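Local coordinates for protein endo-b-1,4-glucanase (Nasutitermes takasagoensis, PDB 1KSC) that probably hydrolyses internal beta-1,4-glucosidic linkages in cellulose and related glucans, as a calcium-binding member of glycosyl hydrolase family 9, at residues Y211-V216 against W253-S258; N375-P380 against D403-Y408; F53-F58 against H410-T415. One frame throughout, in Å; residues are numbered along the deposited sequence.

Interaction 1: Y211-V216 against W253-S258; sequences YRDELV and WDSKVS. With CA (calcium ion), chain B.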
# COMPACT_ATOMS: atom_id res chain seq x y z
N TYR A 211 17.17 -1.44 4.47
CA TYR A 211 16.62 -0.10 4.64
C TYR A 211 17.24 0.92 3.70
O TYR A 211 16.76 2.04 3.58
CB TYR A 211 16.79 0.37 6.09
CG TYR A 211 18.24 0.46 6.55
CD1 TYR A 211 19.09 1.45 6.06
CD2 TYR A 211 18.75 -0.46 7.47
CE1 TYR A 211 20.43 1.52 6.48
CE2 TYR A 211 20.08 -0.40 7.89
CZ TYR A 211 20.91 0.59 7.39
OH TYR A 211 22.22 0.64 7.79
N ARG A 212 18.32 0.54 3.03
CA ARG A 212 19.00 1.46 2.14
C ARG A 212 18.15 2.03 1.01
O ARG A 212 18.25 3.21 0.68
CB ARG A 212 20.26 0.80 1.58
CG ARG A 212 21.34 0.63 2.63
CD ARG A 212 22.55 -0.09 2.06
NE ARG A 212 22.24 -1.47 1.71
CZ ARG A 212 23.05 -2.26 1.01
NH1 ARG A 212 24.22 -1.80 0.59
NH2 ARG A 212 22.69 -3.50 0.73
N ASP A 213 17.29 1.20 0.41
CA ASP A 213 16.45 1.69 -0.67
C ASP A 213 15.43 2.72 -0.18
O ASP A 213 15.11 3.66 -0.90
CB ASP A 213 15.75 0.52 -1.39
CG ASP A 213 15.09 -0.46 -0.44
OD1 ASP A 213 15.76 -0.92 0.52
OD2 ASP A 213 13.91 -0.80 -0.65
N GLU A 214 14.94 2.55 1.05
CA GLU A 214 13.98 3.51 1.60
C GLU A 214 14.62 4.87 1.82
O GLU A 214 13.96 5.91 1.70
CB GLU A 214 13.40 3.03 2.94
CG GLU A 214 12.28 1.99 2.84
CD GLU A 214 12.78 0.61 2.45
OE1 GLU A 214 13.97 0.33 2.67
OE2 GLU A 214 11.97 -0.20 1.95
N LEU A 215 15.91 4.89 2.14
CA LEU A 215 16.59 6.17 2.35
C LEU A 215 16.65 6.96 1.05
O LEU A 215 16.42 8.17 1.04
CB LEU A 215 18.01 5.94 2.90
CG LEU A 215 18.11 5.45 4.36
CD1 LEU A 215 19.56 5.21 4.72
CD2 LEU A 215 17.49 6.49 5.30
N VAL A 216 16.94 6.27 -0.05
CA VAL A 216 17.00 6.94 -1.35
C VAL A 216 15.58 7.35 -1.77
O VAL A 216 15.37 8.46 -2.27
CB VAL A 216 17.59 6.01 -2.43
CG1 VAL A 216 17.75 6.77 -3.73
CG2 VAL A 216 18.93 5.44 -1.97
N TRP A 253 6.04 -3.36 -0.74
CA TRP A 253 6.27 -2.81 0.59
C TRP A 253 7.68 -2.98 1.14
O TRP A 253 8.13 -2.19 1.97
CB TRP A 253 5.28 -3.41 1.60
CG TRP A 253 5.46 -4.87 1.84
CD1 TRP A 253 4.81 -5.89 1.20
CD2 TRP A 253 6.37 -5.49 2.75
NE1 TRP A 253 5.26 -7.11 1.66
CE2 TRP A 253 6.23 -6.89 2.61
CE3 TRP A 253 7.31 -5.00 3.67
CZ2 TRP A 253 6.98 -7.81 3.35
CZ3 TRP A 253 8.06 -5.91 4.41
CH2 TRP A 253 7.89 -7.30 4.25
N ASP A 254 8.39 -4.01 0.68
CA ASP A 254 9.73 -4.30 1.15
C ASP A 254 10.83 -3.66 0.30
O ASP A 254 11.82 -3.15 0.84
CB ASP A 254 9.93 -5.82 1.17
CG ASP A 254 11.13 -6.26 2.00
OD1 ASP A 254 11.49 -7.45 1.91
OD2 ASP A 254 11.69 -5.43 2.74
N SER A 255 10.65 -3.68 -1.02
CA SER A 255 11.65 -3.12 -1.93
C SER A 255 11.12 -1.94 -2.74
O SER A 255 10.06 -2.02 -3.37
CB SER A 255 12.14 -4.20 -2.88
OG SER A 255 13.08 -3.68 -3.81
N LYS A 256 11.87 -0.84 -2.73
CA LYS A 256 11.46 0.36 -3.46
C LYS A 256 12.32 0.58 -4.70
O LYS A 256 12.14 1.56 -5.43
CB LYS A 256 11.58 1.58 -2.54
CG LYS A 256 11.02 1.34 -1.13
CD LYS A 256 9.52 1.10 -1.17
CE LYS A 256 9.09 0.02 -0.19
NZ LYS A 256 9.43 0.34 1.23
N VAL A 257 13.24 -0.34 -4.96
CA VAL A 257 14.16 -0.24 -6.09
C VAL A 257 13.60 0.35 -7.39
O VAL A 257 14.05 1.42 -7.83
CB VAL A 257 14.79 -1.62 -6.41
CG1 VAL A 257 15.70 -1.51 -7.62
CG2 VAL A 257 15.57 -2.12 -5.21
N SER A 258 12.64 -0.32 -8.00
CA SER A 258 12.08 0.18 -9.25
C SER A 258 11.36 1.51 -9.11
O SER A 258 11.31 2.30 -10.05
CB SER A 258 11.16 -0.86 -9.87
OG SER A 258 11.90 -2.01 -10.26
CA CA B . 13.71 -1.89 1.68
O HOH W 1 12.74 -3.15 3.51
O HOH W 2 14.51 -3.98 0.68
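D213 and E214 share a calcium ion with D254 and bond directly to K256, in a site that joins the first turn of helix 212-226 to the loop leading into helix 257-268 within the all-helical (alpha/alpha)6 barrel of glycosyl hydrolase family 9. Each carboxylate of the helix binds the metal through both of its oxygens. D213 approaches with OD1 at 2.5 Å from the calcium and OD2 slightly farther, while E214 OE2 sits at 2.4 Å. The opposing loop contributes a backbone ligand, D254 O, also 2.4 Å from the calcium. Two waters and D210 O complete eight ligands, and one of those waters donates to D254 OD2, a carboxylate oxygen also bound by the backbone N of A209.

The second shell fixes the direction of the first. D213 OD2 takes the backbone N-H of K256 (2.9 Å, N-H...O 158°) on its anti lone pair, leaving the carboxylate with little freedom to turn about the ion. E214 is handled in the same way: OE2 presents its anti lone pair to K256 NZ, 2.7 Å away, in a salt bridge. Bends at chi2, chi3 and chi4 fold the lysine across the glutamate at about a right angle, and the ammonium reaches E154 as well. A methionine in place of K256 would probably leave E214 OE2, E154 and W253 O without the ammonium they share. That ammonium ties down the loop's own backbone, K256 NZ meeting W253 O at 2.9 Å from above the carbonyl plane.

Interaction 2: N375-P380 against D403-Y408; sequences NTFNSP and DDRSDY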
# COMPACT_ATOMS: atom_id res chain seq x y z
N ASN A 375 -16.58 -19.37 15.03
CA ASN A 375 -17.58 -20.20 14.37
C ASN A 375 -17.96 -19.51 13.07
O ASN A 375 -18.37 -20.16 12.11
CB ASN A 375 -18.81 -20.38 15.26
CG ASN A 375 -18.53 -21.27 16.46
OD1 ASN A 375 -18.42 -20.79 17.59
ND2 ASN A 375 -18.40 -22.56 16.22
N THR A 376 -17.82 -18.19 13.05
CA THR A 376 -18.13 -17.41 11.85
C THR A 376 -17.05 -17.71 10.81
O THR A 376 -17.35 -17.92 9.63
CB THR A 376 -18.14 -15.90 12.15
OG1 THR A 376 -19.04 -15.65 13.24
CG2 THR A 376 -18.59 -15.12 10.93
N PHE A 377 -15.80 -17.73 11.25
CA PHE A 377 -14.68 -18.04 10.37
C PHE A 377 -14.89 -19.43 9.78
O PHE A 377 -14.57 -19.69 8.62
CB PHE A 377 -13.37 -18.04 11.17
CG PHE A 377 -12.22 -18.69 10.46
CD1 PHE A 377 -11.55 -18.04 9.43
CD2 PHE A 377 -11.81 -19.98 10.80
CE1 PHE A 377 -10.50 -18.65 8.75
CE2 PHE A 377 -10.76 -20.60 10.14
CZ PHE A 377 -10.10 -19.93 9.11
N ASN A 378 -15.44 -20.32 10.60
CA ASN A 378 -15.67 -21.71 10.24
C ASN A 378 -16.93 -21.93 9.39
O ASN A 378 -17.24 -23.06 9.02
CB ASN A 378 -15.75 -22.53 11.53
CG ASN A 378 -15.48 -24.01 11.30
OD1 ASN A 378 -14.55 -24.38 10.59
ND2 ASN A 378 -16.30 -24.85 11.92
N SER A 379 -17.64 -20.86 9.07
CA SER A 379 -18.86 -20.97 8.28
C SER A 379 -18.60 -21.38 6.83
O SER A 379 -17.67 -20.88 6.19
CB SER A 379 -19.63 -19.65 8.30
OG SER A 379 -20.80 -19.74 7.50
N PRO A 380 -19.41 -22.30 6.29
CA PRO A 380 -19.26 -22.76 4.91
C PRO A 380 -19.75 -21.69 3.93
O PRO A 380 -19.38 -21.68 2.76
CB PRO A 380 -20.14 -24.01 4.86
CG PRO A 380 -20.17 -24.47 6.29
CD PRO A 380 -20.33 -23.18 7.03
N ASP A 403 -11.95 -20.60 -3.98
CA ASP A 403 -12.38 -19.62 -2.98
C ASP A 403 -12.44 -20.33 -1.62
O ASP A 403 -13.35 -21.12 -1.36
CB ASP A 403 -13.74 -19.09 -3.40
CG ASP A 403 -14.18 -17.88 -2.60
OD1 ASP A 403 -13.34 -17.27 -1.91
OD2 ASP A 403 -15.38 -17.55 -2.71
N ASP A 404 -11.48 -20.03 -0.75
CA ASP A 404 -11.37 -20.68 0.56
C ASP A 404 -10.92 -19.69 1.65
O ASP A 404 -9.81 -19.18 1.61
CB ASP A 404 -10.37 -21.84 0.39
CG ASP A 404 -10.06 -22.55 1.69
OD1 ASP A 404 -10.83 -22.44 2.66
OD2 ASP A 404 -9.01 -23.24 1.73
N ARG A 405 -11.79 -19.44 2.63
CA ARG A 405 -11.48 -18.49 3.69
C ARG A 405 -10.23 -18.80 4.50
O ARG A 405 -9.52 -17.89 4.94
CB ARG A 405 -12.67 -18.34 4.66
CG ARG A 405 -12.47 -17.23 5.70
CD ARG A 405 -13.69 -17.02 6.58
NE ARG A 405 -14.88 -16.67 5.80
CZ ARG A 405 -15.95 -17.44 5.68
NH1 ARG A 405 -16.00 -18.62 6.29
NH2 ARG A 405 -16.97 -17.05 4.93
N SER A 406 -9.95 -20.09 4.71
CA SER A 406 -8.78 -20.48 5.48
C SER A 406 -7.48 -20.35 4.70
O SER A 406 -6.40 -20.40 5.28
CB SER A 406 -8.93 -21.92 5.98
OG SER A 406 -8.84 -22.85 4.91
N ASP A 407 -7.59 -20.18 3.38
CA ASP A 407 -6.40 -20.06 2.55
C ASP A 407 -5.84 -18.65 2.59
O ASP A 407 -6.25 -17.78 1.81
CB ASP A 407 -6.73 -20.44 1.10
CG ASP A 407 -5.49 -20.75 0.28
OD1 ASP A 407 -4.48 -20.04 0.45
OD2 ASP A 407 -5.53 -21.70 -0.53
N TYR A 408 -4.89 -18.42 3.49
CA TYR A 408 -4.27 -17.10 3.62
C TYR A 408 -3.22 -16.81 2.57
O TYR A 408 -2.46 -15.84 2.68
CB TYR A 408 -3.70 -16.93 5.03
CG TYR A 408 -2.98 -18.13 5.59
CD1 TYR A 408 -1.68 -18.44 5.18
CD2 TYR A 408 -3.58 -18.95 6.54
CE1 TYR A 408 -1.00 -19.54 5.71
CE2 TYR A 408 -2.92 -20.05 7.08
CZ TYR A 408 -1.63 -20.34 6.66
OH TYR A 408 -0.97 -21.42 7.19
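R405 reaches across to F377 and S379, and its side chain illustrates how one arginine ties a loop to the end of a short helix. The CA-CB bond already heads toward the other segment, and with CG anti to the backbone N (chi1 -173°) the chain runs out extended as far as CD. CG lies against the ring of F377, 3.9 Å from its CE1. CD comes closer still, 3.7 Å from F377 CD1, so the aliphatic part of the arginine slides past the phenylalanine in the opposite sense, approaching the ring obliquely. Farther along the ring, F377 CZ touches CB of S406 at 3.9 Å.

A bend at chi3 then turns the guanidinium group toward the backbone. NE is held by N383 OD1 and NH2 by D381 O, while NH1 serves two carbonyls, one from the last helical residue, F377, and one from S379 just beyond it. S379 O, 2.8 Å from R405 NH1, lies in the guanidinium plane and offers a lone pair in its own carbonyl plane. F377 O, 2.9 Å from NH1, is met differently: the nitrogen stands above the carbonyl plane, and the oxygen is tilted a little from the guanidinium. A positive group beside carbonyls at a helix C terminus is likely to be favoured electrostatically.

At the arginine's root, residues 404-407 form a type I beta turn, reinforced by an Asx turn in which D404 OD1 accepts the backbone N of S406 at 3.2 Å. D403, a predicted active-site residue, directly precedes that turn. This surface contact thus joins the C-terminal end of the short helix 374-377 to the long loop before helix 415-430, with H359 touching F377 and W127 packing on R405.

Interaction 3: F53-F58 against H410-T415; sequences FDAGDF and HNEVAT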
# COMPACT_ATOMS: atom_id res chain seq x y z
N PHE A 53 -6.14 -0.83 9.27
CA PHE A 53 -5.86 -2.17 9.74
C PHE A 53 -5.11 -2.74 8.54
O PHE A 53 -5.45 -2.42 7.39
CB PHE A 53 -7.16 -2.95 9.98
CG PHE A 53 -7.95 -2.46 11.16
CD1 PHE A 53 -7.35 -2.34 12.42
CD2 PHE A 53 -9.30 -2.16 11.03
CE1 PHE A 53 -8.09 -1.94 13.52
CE2 PHE A 53 -10.05 -1.75 12.14
CZ PHE A 53 -9.44 -1.64 13.38
N ASP A 54 -4.11 -3.58 8.77
CA ASP A 54 -3.29 -4.10 7.68
C ASP A 54 -3.94 -5.01 6.65
O ASP A 54 -3.88 -4.74 5.45
CB ASP A 54 -2.07 -4.82 8.24
CG ASP A 54 -1.17 -5.34 7.15
OD1 ASP A 54 -0.59 -4.51 6.41
OD2 ASP A 54 -1.04 -6.57 7.01
N ALA A 55 -4.53 -6.10 7.12
CA ALA A 55 -5.12 -7.06 6.21
C ALA A 55 -6.48 -7.55 6.71
O ALA A 55 -7.40 -6.76 6.88
CB ALA A 55 -4.16 -8.25 6.03
N GLY A 56 -6.59 -8.86 6.95
CA GLY A 56 -7.83 -9.41 7.44
C GLY A 56 -7.84 -9.37 8.96
O GLY A 56 -8.79 -9.84 9.60
N ASP A 57 -6.78 -8.81 9.52
CA ASP A 57 -6.58 -8.68 10.96
C ASP A 57 -6.80 -7.23 11.40
O ASP A 57 -7.27 -6.40 10.62
CB ASP A 57 -5.16 -9.14 11.33
CG ASP A 57 -4.07 -8.35 10.62
OD1 ASP A 57 -4.39 -7.60 9.67
OD2 ASP A 57 -2.89 -8.48 11.00
N PHE A 58 -6.45 -6.92 12.64
CA PHE A 58 -6.64 -5.57 13.15
C PHE A 58 -5.35 -4.95 13.68
O PHE A 58 -5.37 -4.00 14.46
CB PHE A 58 -7.75 -5.57 14.21
CG PHE A 58 -9.06 -6.07 13.68
CD1 PHE A 58 -9.71 -7.14 14.28
CD2 PHE A 58 -9.62 -5.50 12.54
CE1 PHE A 58 -10.90 -7.65 13.75
CE2 PHE A 58 -10.80 -6.00 11.99
CZ PHE A 58 -11.45 -7.08 12.60
N HIS A 410 -4.01 -17.63 -1.21
CA HIS A 410 -4.86 -17.21 -2.31
C HIS A 410 -5.98 -16.23 -1.95
O HIS A 410 -6.36 -15.41 -2.78
CB HIS A 410 -5.46 -18.45 -2.98
CG HIS A 410 -4.44 -19.46 -3.41
ND1 HIS A 410 -3.48 -19.19 -4.36
CD2 HIS A 410 -4.21 -20.73 -2.99
CE1 HIS A 410 -2.71 -20.25 -4.52
NE2 HIS A 410 -3.12 -21.20 -3.70
N ASN A 411 -6.49 -16.31 -0.72
CA ASN A 411 -7.57 -15.41 -0.32
C ASN A 411 -7.20 -14.32 0.66
O ASN A 411 -8.06 -13.72 1.31
CB ASN A 411 -8.76 -16.22 0.22
CG ASN A 411 -9.78 -16.52 -0.86
OD1 ASN A 411 -9.46 -16.49 -2.05
ND2 ASN A 411 -11.02 -16.80 -0.46
N GLU A 412 -5.91 -14.05 0.77
CA GLU A 412 -5.44 -12.98 1.63
C GLU A 412 -5.76 -11.66 0.92
O GLU A 412 -5.80 -11.61 -0.32
CB GLU A 412 -3.92 -13.10 1.84
CG GLU A 412 -3.24 -11.92 2.53
CD GLU A 412 -3.65 -11.74 3.99
OE1 GLU A 412 -2.95 -11.00 4.71
OE2 GLU A 412 -4.67 -12.33 4.40
N VAL A 413 -6.04 -10.62 1.70
CA VAL A 413 -6.30 -9.28 1.18
C VAL A 413 -5.50 -8.38 2.12
O VAL A 413 -5.30 -8.73 3.28
CB VAL A 413 -7.81 -8.90 1.24
CG1 VAL A 413 -8.59 -9.78 0.28
CG2 VAL A 413 -8.34 -9.04 2.65
N ALA A 414 -5.03 -7.24 1.63
CA ALA A 414 -4.23 -6.34 2.46
C ALA A 414 -4.14 -4.94 1.86
O ALA A 414 -4.28 -4.78 0.65
CB ALA A 414 -2.83 -6.92 2.65
N THR A 415 -3.88 -3.94 2.68
CA THR A 415 -3.79 -2.59 2.15
C THR A 415 -2.70 -2.46 1.08
O THR A 415 -2.91 -1.78 0.07
CB THR A 415 -3.52 -1.53 3.25
OG1 THR A 415 -2.22 -1.72 3.81
CG2 THR A 415 -4.58 -1.63 4.34
O HOH W 3 -0.39 -4.35 3.67
O HOH W 4 -0.88 -1.72 6.23
O HOH W 5 -5.23 -11.24 7.06
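D54 OD1 is gripped by two waters, each donating to it at 2.8 Å, and both waters also reach the hydroxyl OG1 of T415. The two side chains cross at about a right angle, and because OD1 and OG1 are 4.1 Å apart, the water pair bridges what they do not bond directly. The other carboxylate oxygen, OD2, is bonded to the hydroxyl of Y206, so D54 is held through both of its oxygens.

Beneath this bridge the backbones meet through one hydrogen bond, T415 N donating to D54 O at 2.9 Å (N-H...O 165°). A longer CA-H...O contact from A414 reaches the same oxygen. T415 places OG1 between its backbone N and carbonyl carbon (chi1 67°), which leaves CG2 beside the backbone N and packed against F53 O at 3.3 Å.

Where 53-56 and 412-415 run nearly antiparallel, A55 packs against V413, A414 and E412. Its CB lies 3.0 Å from V413 O, a tight approach to a buried carbonyl oxygen with no hydrogen-bonding partner in the model, and touches the methyl of A414. A55 CB also lies 3.3 Å from E412 OE1. The glutamate's other oxygen, OE2, accepts from a water 2.9 Å away that in turn accepts the backbone N-H of G56. Within the loop, D57 OD1 takes the N-H of A55, while OD2 bonds to H124.

The sequence D54-A55-G56-D57 is the DAGD motif characteristic of glycosyl hydrolase family 9, set here beside E412, the predicted active-site glutamate, as in the catalytic centres of that family.

From the N terminus, the chain first passes residues 53-58, whose partner 410-415 lies more than 350 residues on, so interaction 3 closes a loop holding most of the barrel helices. Two smaller closures nest inside it. Interaction 1 joins the starts of helices 212-226 and 257-268; interaction 2 follows in series, tying helix 374-377 to the loop before the last helix, 415-430. None of the three cross. Interactions 1 and 2 lie on opposite sides of the chain's centre, their own centres 35 Å apart. Interactions 2 and 3 touch, through a probable hydrogen bond from N411 ND2 to D403 OD1 (2.8 Å), which links two parts of the one loop that carries both predicted active-site residues.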